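Local atomic coordinates of multicopper oxidase (Arthrobacter sp. FB24, PDB entry 3GDC), a protein that probably oxidises phenolic and similar substrates at copper centres and passes the electrons to dioxygen, reducing it to water as laccases do. Residues G65-A70 with G149-P154; G127-H132 with G251-L256; V166-G171 with H208-L213. All coordinates share one frame; numbering follows the deposited sequence.

All three contacts are buried. Contacts 1 and 3 are parallel strand pairs of similar make, four main-chain hydrogen bonds each, but they belong to different sheets: contact 1 to the one holding strands 67-71 and 147-153, contact 3 to the one holding 163-172 and 205-211. Contact 2 differs in kind. It joins the two sheets, because strand 127-132 neighbours 147-153 of contact 1 and strand 253-258 neighbours 205-211 of contact 3, and it does so through side chains, chiefly one arginine. Contact 3 is mainly aliphatic, contact 1 adds an indole at a partly exposed end, and contact 2 is polar, close to copper and to a second subunit.

Contact 1: residues G65-A70 with G149-P154; sequences GPTLWA and GFIVEP
Thr67 to Ala70 run beside Gly149 to Glu153 as neighbouring parallel strands, the axes of the two short segments 4.6 Å apart and 13° from exact alignment, with Leu68 opposite Phe150, Trp69 opposite Ile151 and Ala70 opposite Val152. Four backbone hydrogen bonds form the ladder: Leu68 N to Gly149 O, Ile151 N to Leu68 O, Ala70 N to Ile151 O and Glu153 N to Ala70 O. The second is short and almost straight, with Ile151 N 2.7 Å from Leu68 O. On the face carrying Trp69 and Ile151, the indole hangs from a CG anti to the backbone N (chi1 -175°), and its CD1 meets Ile151 CG2 at 3.8 Å, the two side chains crossing at about a right angle. Ile151 O lies over one face of the same ring. At the far end of the indole, CZ2 approaches Glu153 CB at 3.7 Å, while the carboxylate stands 86° from the ring plane and forms a salt bridge with Arg158. Arg22 makes a cation-pi contact with Trp69. Ile151 also uses its other branch, CG1 lying 3.9 Å from Thr67 CG2. On the opposite face Leu68 CB touches Phe150 CD1 at 4.2 Å, and the Phe150 ring turns its edge to Leu68 O and meets Phe92 edge-to-face. One water closes the start of the ladder: it accepts from Gly149 N at 2.8 Å and donates to Gly65 O and Thr67 OG1. The chemistry divides the work: main-chain bonds set the register, Leu68 and Phe150 join the packing against strand 75-82 inside a domain of the cupredoxin type, and the charged groups gather round Trp69 and Glu153, the two partly exposed residues of the pair.

Contact 2: residues G127-H132 with G251-L256; sequences GTHLYH and GQRGIL. With CU (copper (II) ion), chain E.
Arg253 turns the edge of its guanidinium toward Thr128 and His129. NE donates to Thr128 O at 2.8 Å, on a lone pair and in both the carbonyl and guanidinium planes. NH2 donates to His129 ND1 at 3.1 Å, nearly straight at 168°; the bond lies close to both planes although imidazole and guanidinium are turned 70° against each other. His129 NE2 is bonded to Pro125 O, which fits ND1 acting as acceptor. NH1 donates to Gly251 O of its own segment at 2.8 Å, and it also forms a salt bridge with Asp244 of the second subunit. Leu130 CD2 lies over one face of the guanidinium, toward its rim, and touches Arg253 CD at 3.7 Å, put there by a bend at chi2 beyond a CG lying between the backbone N and carbonyl carbon. Thr128 meets Ile255 obliquely, its OG1 3.2 Å from Ile255 CG1, while that hydroxyl is hydrogen-bonded to His208 ND1. At the end of the same strand His132 NE2 binds copper at 2.1 Å together with His93 and His271 of the second subunit, consistent with the interface copper cluster of two-domain multicopper oxidases. The short strand axes stand 6.5 Å apart at 140°, so no sheet ladder forms between them: strand 127-132 pairs with 147-153, whereas strand 253-258 lies between 205-211 and 228-232, and Arg253 bridges the two sheets.

Contact 3: residues V166-G171 with H208-L213; sequences VMVMNG and HLINVL
Leu209 CD1 sits between two methionines, 3.8 Å from Met167 CB and 3.8 Å from Met169 CG. Met169 bends at its last torsion (chi3 -68°), which brings CE over to Asn211 CB at 3.7 Å, the two side chains crossing at about a right angle. Phe221 packs on both Met167 and Leu209 here. On the other face the middle is branched aliphatic: Ile210 CD1 lies against Val166 CG2 at 4.1 Å and also touches a methyl of Val168. Val168 CG1 in turn meets CG2 of Val212, the residue just after the strand, at 3.8 Å. Between the faces the short segment axes are 14° from parallel, and four backbone hydrogen bonds join them: Met167 N to His208 O, Ile210 N to Met167 O, Met169 N to Ile210 O and Val212 N to Met169 O. The last of these comes from just past the end of strand 205-211, and next to it Leu213 swings CD1 to within 3.6 Å of Gly171 CA. The turn is an Asx turn: Asn211 OD1 accepts from Leu213 N at 3.2 Å, the donor standing well above the amide plane, and accepts a second bond from Asn219 ND2. An alanine in place of Asn211 would probably leave Leu213 N and Asn219 ND2 without this acceptor and the turn less firmly held. At the opposite end His208 NE2 is hydrogen-bonded to Glu164. The pairing thus has a nonpolar middle on both faces, with His208 at one end and Asn211 at the other each bonded to partners of their own.

Contact 1: residues G65-A70 with G149-P154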
ATOM      1  N   GLY A  65     -13.103 -20.879  -1.762  1.00 13.59           N
ATOM      2  CA  GLY A  65     -14.498 -21.313  -1.765  1.00 13.84           C
ATOM      3  C   GLY A  65     -15.246 -20.814  -2.993  1.00 13.97           C
ATOM      4  O   GLY A  65     -14.665 -20.168  -3.868  1.00 14.69           O
ATOM      5  N   PRO A  66     -16.538 -21.162  -3.102  1.00 14.40           N
ATOM      6  CA  PRO A  66     -17.352 -20.716  -4.233  1.00 14.41           C
ATOM      7  C   PRO A  66     -17.245 -19.211  -4.472  1.00 14.12           C
ATOM      8  O   PRO A  66     -17.239 -18.422  -3.515  1.00 14.53           O
ATOM      9  CB  PRO A  66     -18.777 -21.075  -3.800  1.00 14.42           C
ATOM     10  CG  PRO A  66     -18.598 -22.235  -2.880  1.00 15.13           C
ATOM     11  CD  PRO A  66     -17.287 -22.035  -2.177  1.00 13.87           C
ATOM     12  N   THR A  67     -17.157 -18.813  -5.735  1.00 14.00           N
ATOM     13  CA  THR A  67     -17.250 -17.404  -6.062  1.00 14.06           C
ATOM     14  C   THR A  67     -18.733 -17.087  -6.247  1.00 14.47           C
ATOM     15  O   THR A  67     -19.338 -17.497  -7.239  1.00 15.33           O
ATOM     16  CB  THR A  67     -16.460 -17.062  -7.333  1.00 13.86           C
ATOM     17  OG1 THR A  67     -15.087 -17.450  -7.140  1.00 14.69           O
ATOM     18  CG2 THR A  67     -16.532 -15.570  -7.607  1.00 13.77           C
ATOM     19  N   LEU A  68     -19.317 -16.397  -5.274  1.00 14.67           N
ATOM     20  CA  LEU A  68     -20.743 -16.067  -5.334  1.00 15.76           C
ATOM     21  C   LEU A  68     -20.955 -14.855  -6.227  1.00 16.45           C
ATOM     22  O   LEU A  68     -20.207 -13.873  -6.146  1.00 17.09           O
ATOM     23  CB  LEU A  68     -21.307 -15.827  -3.922  1.00 15.44           C
ATOM     24  CG  LEU A  68     -20.995 -16.874  -2.843  1.00 16.80           C
ATOM     25  CD1 LEU A  68     -21.648 -16.454  -1.540  1.00 17.83           C
ATOM     26  CD2 LEU A  68     -21.412 -18.300  -3.210  1.00 15.64           C
ATOM     27  N   TRP A  69     -21.962 -14.929  -7.096  1.00 16.26           N
ATOM     28  CA  TRP A  69     -22.267 -13.845  -8.026  1.00 17.26           C
ATOM     29  C   TRP A  69     -23.728 -13.422  -7.848  1.00 17.28           C
ATOM     30  O   TRP A  69     -24.617 -14.266  -7.814  1.00 17.27           O
ATOM     31  CB  TRP A  69     -22.029 -14.309  -9.468  1.00 17.56           C
ATOM     32  CG  TRP A  69     -22.199 -13.224 -10.497  1.00 19.00           C
ATOM     33  CD1 TRP A  69     -21.210 -12.452 -11.047  1.00 20.63           C
ATOM     34  CD2 TRP A  69     -23.431 -12.765 -11.073  1.00 20.74           C
ATOM     35  NE1 TRP A  69     -21.750 -11.555 -11.947  1.00 20.31           N
ATOM     36  CE2 TRP A  69     -23.112 -11.724 -11.975  1.00 20.98           C
ATOM     37  CE3 TRP A  69     -24.776 -13.147 -10.925  1.00 21.39           C
ATOM     38  CZ2 TRP A  69     -24.090 -11.051 -12.724  1.00 21.21           C
ATOM     39  CZ3 TRP A  69     -25.746 -12.474 -11.665  1.00 21.30           C
ATOM     40  CH2 TRP A  69     -25.398 -11.439 -12.552  1.00 20.86           C
ATOM     41  N   ALA A  70     -23.959 -12.124  -7.717  1.00 17.60           N
ATOM     42  CA  ALA A  70     -25.325 -11.595  -7.630  1.00 18.23           C
ATOM     43  C   ALA A  70     -25.432 -10.289  -8.392  1.00 18.94           C
ATOM     44  O   ALA A  70     -24.422  -9.688  -8.758  1.00 18.98           O
ATOM     45  CB  ALA A  70     -25.717 -11.403  -6.186  1.00 18.29           C
ATOM     46  N   GLY A 149     -14.757 -15.422  -3.044  1.00 12.85           N
ATOM     47  CA  GLY A 149     -15.146 -14.166  -3.643  1.00 13.02           C
ATOM     48  C   GLY A 149     -16.656 -13.982  -3.600  1.00 13.53           C
ATOM     49  O   GLY A 149     -17.419 -14.960  -3.589  1.00 13.15           O
ATOM     50  N   PHE A 150     -17.075 -12.725  -3.625  1.00 13.55           N
ATOM     51  CA  PHE A 150     -18.504 -12.364  -3.607  1.00 14.43           C
ATOM     52  C   PHE A 150     -18.641 -11.158  -4.527  1.00 15.09           C
ATOM     53  O   PHE A 150     -18.214 -10.052  -4.174  1.00 14.16           O
ATOM     54  CB  PHE A 150     -18.920 -12.063  -2.166  1.00 14.99           C
ATOM     55  CG  PHE A 150     -20.273 -11.405  -2.019  1.00 16.39           C
ATOM     56  CD1 PHE A 150     -21.355 -11.784  -2.822  1.00 19.37           C
ATOM     57  CD2 PHE A 150     -20.461 -10.417  -1.046  1.00 18.46           C
ATOM     58  CE1 PHE A 150     -22.613 -11.172  -2.665  1.00 19.22           C
ATOM     59  CE2 PHE A 150     -21.705  -9.804  -0.874  1.00 18.49           C
ATOM     60  CZ  PHE A 150     -22.784 -10.183  -1.695  1.00 19.20           C
ATOM     61  N   ILE A 151     -19.200 -11.383  -5.718  1.00 14.89           N
ATOM     62  CA  ILE A 151     -19.245 -10.387  -6.792  1.00 16.04           C
ATOM     63  C   ILE A 151     -20.671  -9.876  -6.953  1.00 16.44           C
ATOM     64  O   ILE A 151     -21.579 -10.667  -7.131  1.00 16.50           O
ATOM     65  CB  ILE A 151     -18.808 -11.017  -8.146  1.00 15.99           C
ATOM     66  CG1 ILE A 151     -17.466 -11.768  -7.999  1.00 18.54           C
ATOM     67  CG2 ILE A 151     -18.842  -9.996  -9.292  1.00 16.10           C
ATOM     68  CD1 ILE A 151     -16.309 -10.937  -7.482  1.00 18.56           C
ATOM     69  N   VAL A 152     -20.853  -8.561  -6.870  1.00 16.84           N
ATOM     70  CA  VAL A 152     -22.166  -7.929  -7.040  1.00 17.20           C
ATOM     71  C   VAL A 152     -22.109  -6.993  -8.246  1.00 18.30           C
ATOM     72  O   VAL A 152     -21.461  -5.938  -8.202  1.00 18.53           O
ATOM     73  CB  VAL A 152     -22.608  -7.154  -5.782  1.00 16.53           C
ATOM     74  CG1 VAL A 152     -23.974  -6.472  -5.999  1.00 16.20           C
ATOM     75  CG2 VAL A 152     -22.662  -8.058  -4.560  1.00 16.75           C
ATOM     76  N   GLU A 153     -22.760  -7.410  -9.329  1.00 19.76           N
ATOM     77  CA  GLU A 153     -22.811  -6.650 -10.570  1.00 21.85           C
ATOM     78  C   GLU A 153     -23.706  -5.413 -10.429  1.00 22.77           C
ATOM     79  O   GLU A 153     -24.838  -5.521  -9.946  1.00 22.59           O
ATOM     80  CB  GLU A 153     -23.327  -7.539 -11.703  1.00 22.23           C
ATOM     81  CG  GLU A 153     -23.143  -6.948 -13.105  1.00 25.66           C
ATOM     82  CD  GLU A 153     -21.778  -7.275 -13.703  1.00 30.93           C
ATOM     83  OE1 GLU A 153     -21.722  -8.049 -14.685  1.00 34.76           O
ATOM     84  OE2 GLU A 153     -20.757  -6.774 -13.190  1.00 33.59           O
ATOM     85  N   PRO A 154     -23.199  -4.234 -10.828  1.00 23.91           N
ATOM     86  CA  PRO A 154     -24.045  -3.037 -10.844  1.00 25.36           C
ATOM     87  C   PRO A 154     -25.280  -3.209 -11.724  1.00 27.25           C
ATOM     88  O   PRO A 154     -25.210  -3.830 -12.795  1.00 27.28           O
ATOM     89  CB  PRO A 154     -23.124  -1.950 -11.422  1.00 25.23           C
ATOM     90  CG  PRO A 154     -21.976  -2.686 -12.055  1.00 24.48           C
ATOM     91  CD  PRO A 154     -21.814  -3.928 -11.235  1.00 24.15           C
TER
HETATM   92  O   HOH W   1     -13.886 -17.528  -4.639  1.00 12.33           O

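Contact 2: residues G127-H132 with G251-L256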
ATOM      1  N   GLY A 127     -20.028  -4.125  -6.462  1.00 17.14           N
ATOM      2  CA  GLY A 127     -18.577  -4.167  -6.403  1.00 17.05           C
ATOM      3  C   GLY A 127     -18.044  -5.571  -6.293  1.00 16.92           C
ATOM      4  O   GLY A 127     -18.767  -6.555  -6.459  1.00 16.86           O
ATOM      5  N   THR A 128     -16.747  -5.650  -6.033  1.00 16.44           N
ATOM      6  CA  THR A 128     -16.051  -6.922  -5.904  1.00 15.87           C
ATOM      7  C   THR A 128     -15.732  -7.097  -4.437  1.00 15.14           C
ATOM      8  O   THR A 128     -15.004  -6.285  -3.848  1.00 14.42           O
ATOM      9  CB  THR A 128     -14.781  -6.898  -6.770  1.00 16.35           C
ATOM     10  OG1 THR A 128     -15.166  -6.763  -8.142  1.00 18.09           O
ATOM     11  CG2 THR A 128     -13.938  -8.145  -6.579  1.00 15.92           C
ATOM     12  N   HIS A 129     -16.307  -8.143  -3.841  1.00 13.89           N
ATOM     13  CA  HIS A 129     -16.206  -8.361  -2.408  1.00 14.07           C
ATOM     14  C   HIS A 129     -15.703  -9.780  -2.126  1.00 13.81           C
ATOM     15  O   HIS A 129     -15.209 -10.470  -3.029  1.00 13.85           O
ATOM     16  CB  HIS A 129     -17.562  -8.089  -1.725  1.00 14.74           C
ATOM     17  CG  HIS A 129     -18.208  -6.802  -2.147  1.00 15.64           C
ATOM     18  ND1 HIS A 129     -17.638  -5.566  -1.911  1.00 14.87           N
ATOM     19  CD2 HIS A 129     -19.386  -6.559  -2.779  1.00 16.40           C
ATOM     20  CE1 HIS A 129     -18.430  -4.621  -2.390  1.00 16.53           C
ATOM     21  NE2 HIS A 129     -19.497  -5.198  -2.921  1.00 16.13           N
ATOM     22  N   LEU A 130     -15.820 -10.199  -0.871  1.00 13.59           N
ATOM     23  CA  LEU A 130     -15.311 -11.483  -0.419  1.00 13.75           C
ATOM     24  C   LEU A 130     -16.034 -11.883   0.855  1.00 13.61           C
ATOM     25  O   LEU A 130     -16.781 -11.083   1.441  1.00 14.19           O
ATOM     26  CB  LEU A 130     -13.785 -11.426  -0.189  1.00 13.71           C
ATOM     27  CG  LEU A 130     -13.214 -10.545   0.940  1.00 13.90           C
ATOM     28  CD1 LEU A 130     -11.877 -11.147   1.477  1.00 15.70           C
ATOM     29  CD2 LEU A 130     -13.012  -9.117   0.521  1.00 16.79           C
ATOM     30  N   TYR A 131     -15.829 -13.129   1.262  1.00 12.99           N
ATOM     31  CA  TYR A 131     -16.338 -13.637   2.524  1.00 13.11           C
ATOM     32  C   TYR A 131     -15.269 -14.548   3.120  1.00 13.51           C
ATOM     33  O   TYR A 131     -14.412 -15.094   2.390  1.00 13.38           O
ATOM     34  CB  TYR A 131     -17.681 -14.377   2.328  1.00 13.41           C
ATOM     35  CG  TYR A 131     -17.590 -15.615   1.457  1.00 13.20           C
ATOM     36  CD1 TYR A 131     -17.303 -16.866   2.019  1.00 14.78           C
ATOM     37  CD2 TYR A 131     -17.762 -15.531   0.073  1.00 12.79           C
ATOM     38  CE1 TYR A 131     -17.205 -18.016   1.221  1.00 13.92           C
ATOM     39  CE2 TYR A 131     -17.652 -16.677  -0.747  1.00 11.36           C
ATOM     40  CZ  TYR A 131     -17.378 -17.910  -0.155  1.00 14.66           C
ATOM     41  OH  TYR A 131     -17.262 -19.033  -0.928  1.00 13.47           O
ATOM     42  N   HIS A 132     -15.275 -14.690   4.441  1.00 13.22           N
ATOM     43  CA  HIS A 132     -14.348 -15.602   5.109  1.00 13.96           C
ATOM     44  C   HIS A 132     -14.821 -15.919   6.509  1.00 14.24           C
ATOM     45  O   HIS A 132     -15.722 -15.257   7.032  1.00 13.68           O
ATOM     46  CB  HIS A 132     -12.916 -15.026   5.128  1.00 13.86           C
ATOM     47  CG  HIS A 132     -12.800 -13.692   5.799  1.00 14.13           C
ATOM     48  ND1 HIS A 132     -12.748 -13.548   7.169  1.00 13.81           N
ATOM     49  CD2 HIS A 132     -12.720 -12.443   5.284  1.00 14.94           C
ATOM     50  CE1 HIS A 132     -12.652 -12.265   7.470  1.00 15.53           C
ATOM     51  NE2 HIS A 132     -12.627 -11.574   6.343  1.00 15.54           N
ATOM     52  N   GLY A 251      -7.839  -8.300   2.525  1.00 15.13           N
ATOM     53  CA  GLY A 251      -9.162  -7.673   2.574  1.00 15.23           C
ATOM     54  C   GLY A 251      -9.385  -6.706   1.427  1.00 15.55           C
ATOM     55  O   GLY A 251     -10.533  -6.405   1.109  1.00 15.89           O
ATOM     56  N   GLN A 252      -8.307  -6.218   0.801  1.00 15.18           N
ATOM     57  CA  GLN A 252      -8.450  -5.377  -0.389  1.00 15.93           C
ATOM     58  C   GLN A 252      -8.634  -6.226  -1.641  1.00 15.35           C
ATOM     59  O   GLN A 252      -8.191  -7.369  -1.707  1.00 16.04           O
ATOM     60  CB  GLN A 252      -7.287  -4.381  -0.574  1.00 14.95           C
ATOM     61  CG  GLN A 252      -7.247  -3.255   0.474  1.00 17.60           C
ATOM     62  CD  GLN A 252      -6.164  -2.213   0.212  1.00 17.83           C
ATOM     63  OE1 GLN A 252      -6.424  -1.004   0.247  1.00 24.33           O
ATOM     64  NE2 GLN A 252      -4.959  -2.668  -0.055  1.00 16.96           N
ATOM     65  N   ARG A 253      -9.297  -5.642  -2.622  1.00 15.13           N
ATOM     66  CA  ARG A 253      -9.685  -6.342  -3.840  1.00 14.39           C
ATOM     67  C   ARG A 253     -10.124  -5.296  -4.844  1.00 13.86           C
ATOM     68  O   ARG A 253     -10.333  -4.136  -4.482  1.00 14.05           O
ATOM     69  CB  ARG A 253     -10.776  -7.400  -3.577  1.00 13.85           C
ATOM     70  CG  ARG A 253     -12.175  -6.860  -3.242  1.00 14.77           C
ATOM     71  CD  ARG A 253     -12.259  -6.390  -1.801  1.00 16.14           C
ATOM     72  NE  ARG A 253     -13.625  -6.007  -1.429  1.00 13.58           N
ATOM     73  CZ  ARG A 253     -13.970  -5.487  -0.255  1.00 16.37           C
ATOM     74  NH1 ARG A 253     -13.061  -5.286   0.698  1.00 16.13           N
ATOM     75  NH2 ARG A 253     -15.241  -5.167  -0.028  1.00 14.55           N
ATOM     76  N   GLY A 254     -10.228  -5.684  -6.108  1.00 12.95           N
ATOM     77  CA  GLY A 254     -10.609  -4.734  -7.147  1.00 13.38           C
ATOM     78  C   GLY A 254     -10.791  -5.394  -8.489  1.00 13.75           C
ATOM     79  O   GLY A 254     -10.634  -6.612  -8.621  1.00 14.31           O
ATOM     80  N   ILE A 255     -11.129  -4.588  -9.487  1.00 13.94           N
ATOM     81  CA  ILE A 255     -11.284  -5.077 -10.841  1.00 14.23           C
ATOM     82  C   ILE A 255     -10.150  -4.547 -11.705  1.00 14.63           C
ATOM     83  O   ILE A 255      -9.822  -3.358 -11.632  1.00 14.74           O
ATOM     84  CB  ILE A 255     -12.639  -4.650 -11.454  1.00 14.34           C
ATOM     85  CG1 ILE A 255     -13.784  -5.208 -10.600  1.00 13.89           C
ATOM     86  CG2 ILE A 255     -12.733  -5.113 -12.906  1.00 15.38           C
ATOM     87  CD1 ILE A 255     -15.183  -4.715 -11.010  1.00 15.78           C
ATOM     88  N   LEU A 256      -9.552  -5.439 -12.498  1.00 15.43           N
ATOM     89  CA  LEU A 256      -8.601  -5.036 -13.529  1.00 16.44           C
ATOM     90  C   LEU A 256      -9.252  -5.239 -14.887  1.00 16.82           C
ATOM     91  O   LEU A 256      -9.897  -6.267 -15.119  1.00 16.77           O
ATOM     92  CB  LEU A 256      -7.302  -5.850 -13.492  1.00 16.87           C
ATOM     93  CG  LEU A 256      -6.702  -6.617 -12.311  1.00 20.07           C
ATOM     94  CD1 LEU A 256      -5.189  -6.659 -12.459  1.00 18.95           C
ATOM     95  CD2 LEU A 256      -7.091  -6.131 -10.925  1.00 19.96           C
TER
HETATM   96 CU    CU E 303     -12.314  -9.551   5.972  0.60 22.02          CU

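Contact 3: residues V166-G171 with H208-L213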
ATOM      1  N   VAL A 166     -12.013 -14.523 -12.092  1.00 13.92           N
ATOM      2  CA  VAL A 166     -11.725 -14.245 -10.689  1.00 14.53           C
ATOM      3  C   VAL A 166     -10.376 -14.849 -10.298  1.00 14.64           C
ATOM      4  O   VAL A 166     -10.053 -15.987 -10.647  1.00 13.77           O
ATOM      5  CB  VAL A 166     -12.880 -14.706  -9.718  1.00 14.67           C
ATOM      6  CG1 VAL A 166     -13.194 -16.195  -9.848  1.00 15.76           C
ATOM      7  CG2 VAL A 166     -12.573 -14.332  -8.267  1.00 15.48           C
ATOM      8  N   MET A 167      -9.596 -14.055  -9.573  1.00 13.83           N
ATOM      9  CA  MET A 167      -8.286 -14.473  -9.087  1.00 14.40           C
ATOM     10  C   MET A 167      -8.154 -14.173  -7.601  1.00 13.61           C
ATOM     11  O   MET A 167      -8.116 -12.998  -7.190  1.00 13.95           O
ATOM     12  CB  MET A 167      -7.180 -13.752  -9.866  1.00 13.76           C
ATOM     13  CG  MET A 167      -7.097 -14.199 -11.313  1.00 15.27           C
ATOM     14  SD  MET A 167      -5.631 -13.529 -12.110  1.00 16.16           S
ATOM     15  CE  MET A 167      -5.700 -14.432 -13.674  1.00 15.51           C
ATOM     16  N   VAL A 168      -8.075 -15.230  -6.800  1.00 13.28           N
ATOM     17  CA  VAL A 168      -7.900 -15.089  -5.360  1.00 13.55           C
ATOM     18  C   VAL A 168      -6.449 -15.446  -5.005  1.00 13.65           C
ATOM     19  O   VAL A 168      -5.983 -16.567  -5.266  1.00 13.97           O
ATOM     20  CB  VAL A 168      -8.886 -15.962  -4.553  1.00 13.11           C
ATOM     21  CG1 VAL A 168      -8.678 -15.750  -3.056  1.00 14.88           C
ATOM     22  CG2 VAL A 168     -10.355 -15.669  -4.959  1.00 13.87           C
ATOM     23  N   MET A 169      -5.742 -14.471  -4.443  1.00 13.73           N
ATOM     24  CA  MET A 169      -4.337 -14.633  -4.076  1.00 14.34           C
ATOM     25  C   MET A 169      -4.260 -15.067  -2.625  1.00 14.34           C
ATOM     26  O   MET A 169      -4.786 -14.380  -1.739  1.00 14.18           O
ATOM     27  CB  MET A 169      -3.569 -13.311  -4.257  1.00 13.54           C
ATOM     28  CG  MET A 169      -3.622 -12.716  -5.646  1.00 14.02           C
ATOM     29  SD  MET A 169      -2.690 -11.169  -5.761  1.00 16.32           S
ATOM     30  CE  MET A 169      -3.694 -10.082  -4.725  1.00 15.84           C
ATOM     31  N   ASN A 170      -3.606 -16.200  -2.370  1.00 14.39           N
ATOM     32  CA  ASN A 170      -3.499 -16.712  -1.011  1.00 14.55           C
ATOM     33  C   ASN A 170      -2.098 -17.221  -0.672  1.00 15.40           C
ATOM     34  O   ASN A 170      -1.166 -17.117  -1.483  1.00 15.72           O
ATOM     35  CB  ASN A 170      -4.525 -17.839  -0.772  1.00 14.46           C
ATOM     36  CG  ASN A 170      -4.204 -19.105  -1.571  1.00 14.02           C
ATOM     37  OD1 ASN A 170      -3.203 -19.151  -2.282  1.00 15.53           O
ATOM     38  ND2 ASN A 170      -5.045 -20.134  -1.447  1.00 14.81           N
ATOM     39  N   GLY A 171      -1.980 -17.766   0.535  1.00 15.74           N
ATOM     40  CA  GLY A 171      -0.733 -18.345   1.019  1.00 16.54           C
ATOM     41  C   GLY A 171      -1.044 -19.603   1.792  1.00 16.81           C
ATOM     42  O   GLY A 171      -2.156 -19.774   2.310  1.00 16.66           O
ATOM     43  N   HIS A 208     -11.515 -10.003 -11.504  1.00 12.74           N
ATOM     44  CA  HIS A 208     -11.787  -9.664 -10.116  1.00 12.75           C
ATOM     45  C   HIS A 208     -10.653 -10.225  -9.262  1.00 12.45           C
ATOM     46  O   HIS A 208     -10.578 -11.431  -9.052  1.00 12.63           O
ATOM     47  CB  HIS A 208     -13.127 -10.257  -9.687  1.00 13.65           C
ATOM     48  CG  HIS A 208     -14.262  -9.757 -10.514  1.00 13.22           C
ATOM     49  ND1 HIS A 208     -14.944  -8.598 -10.220  1.00 15.59           N
ATOM     50  CD2 HIS A 208     -14.788 -10.225 -11.670  1.00 15.34           C
ATOM     51  CE1 HIS A 208     -15.863  -8.387 -11.145  1.00 16.68           C
ATOM     52  NE2 HIS A 208     -15.783  -9.353 -12.042  1.00 16.80           N
ATOM     53  N   LEU A 209      -9.798  -9.341  -8.757  1.00 12.67           N
ATOM     54  CA  LEU A 209      -8.601  -9.766  -8.011  1.00 12.80           C
ATOM     55  C   LEU A 209      -8.780  -9.515  -6.534  1.00 12.99           C
ATOM     56  O   LEU A 209      -9.007  -8.374  -6.131  1.00 12.99           O
ATOM     57  CB  LEU A 209      -7.370  -8.987  -8.500  1.00 13.39           C
ATOM     58  CG  LEU A 209      -6.055  -9.332  -7.793  1.00 14.25           C
ATOM     59  CD1 LEU A 209      -5.580 -10.691  -8.252  1.00 13.14           C
ATOM     60  CD2 LEU A 209      -5.027  -8.255  -8.123  1.00 15.25           C
ATOM     61  N   ILE A 210      -8.658 -10.573  -5.738  1.00 12.30           N
ATOM     62  CA  ILE A 210      -8.935 -10.511  -4.309  1.00 12.93           C
ATOM     63  C   ILE A 210      -7.755 -11.033  -3.522  1.00 12.97           C
ATOM     64  O   ILE A 210      -7.283 -12.137  -3.781  1.00 12.61           O
ATOM     65  CB  ILE A 210     -10.165 -11.375  -3.951  1.00 13.79           C
ATOM     66  CG1 ILE A 210     -11.376 -10.899  -4.742  1.00 14.18           C
ATOM     67  CG2 ILE A 210     -10.425 -11.364  -2.445  1.00 14.30           C
ATOM     68  CD1 ILE A 210     -12.427 -11.963  -4.948  1.00 15.59           C
ATOM     69  N   ASN A 211      -7.320 -10.257  -2.529  1.00 13.05           N
ATOM     70  CA  ASN A 211      -6.229 -10.692  -1.681  1.00 13.46           C
ATOM     71  C   ASN A 211      -6.712 -11.236  -0.342  1.00 13.62           C
ATOM     72  O   ASN A 211      -7.280 -10.481   0.461  1.00 13.56           O
ATOM     73  CB  ASN A 211      -5.221  -9.559  -1.440  1.00 13.86           C
ATOM     74  CG  ASN A 211      -3.997 -10.052  -0.693  1.00 14.99           C
ATOM     75  OD1 ASN A 211      -3.570 -11.196  -0.899  1.00 15.05           O
ATOM     76  ND2 ASN A 211      -3.440  -9.218   0.188  1.00 15.33           N
ATOM     77  N   VAL A 212      -6.467 -12.528  -0.091  1.00 13.10           N
ATOM     78  CA  VAL A 212      -6.740 -13.110   1.235  1.00 14.07           C
ATOM     79  C   VAL A 212      -5.470 -13.529   1.997  1.00 14.24           C
ATOM     80  O   VAL A 212      -5.547 -14.145   3.053  1.00 14.59           O
ATOM     81  CB  VAL A 212      -7.731 -14.284   1.174  1.00 13.71           C
ATOM     82  CG1 VAL A 212      -9.023 -13.855   0.512  1.00 15.05           C
ATOM     83  CG2 VAL A 212      -7.112 -15.479   0.430  1.00 14.57           C
ATOM     84  N   LEU A 213      -4.305 -13.188   1.451  1.00 15.29           N
ATOM     85  CA  LEU A 213      -3.048 -13.633   2.031  1.00 15.16           C
ATOM     86  C   LEU A 213      -2.915 -13.278   3.515  1.00 15.57           C
ATOM     87  O   LEU A 213      -3.015 -12.119   3.905  1.00 14.96           O
ATOM     88  CB  LEU A 213      -1.865 -13.077   1.224  1.00 15.05           C
ATOM     89  CG  LEU A 213      -0.461 -13.384   1.739  1.00 16.21           C
ATOM     90  CD1 LEU A 213      -0.193 -14.889   1.710  1.00 16.06           C
ATOM     91  CD2 LEU A 213       0.519 -12.632   0.847  1.00 15.49           C
TER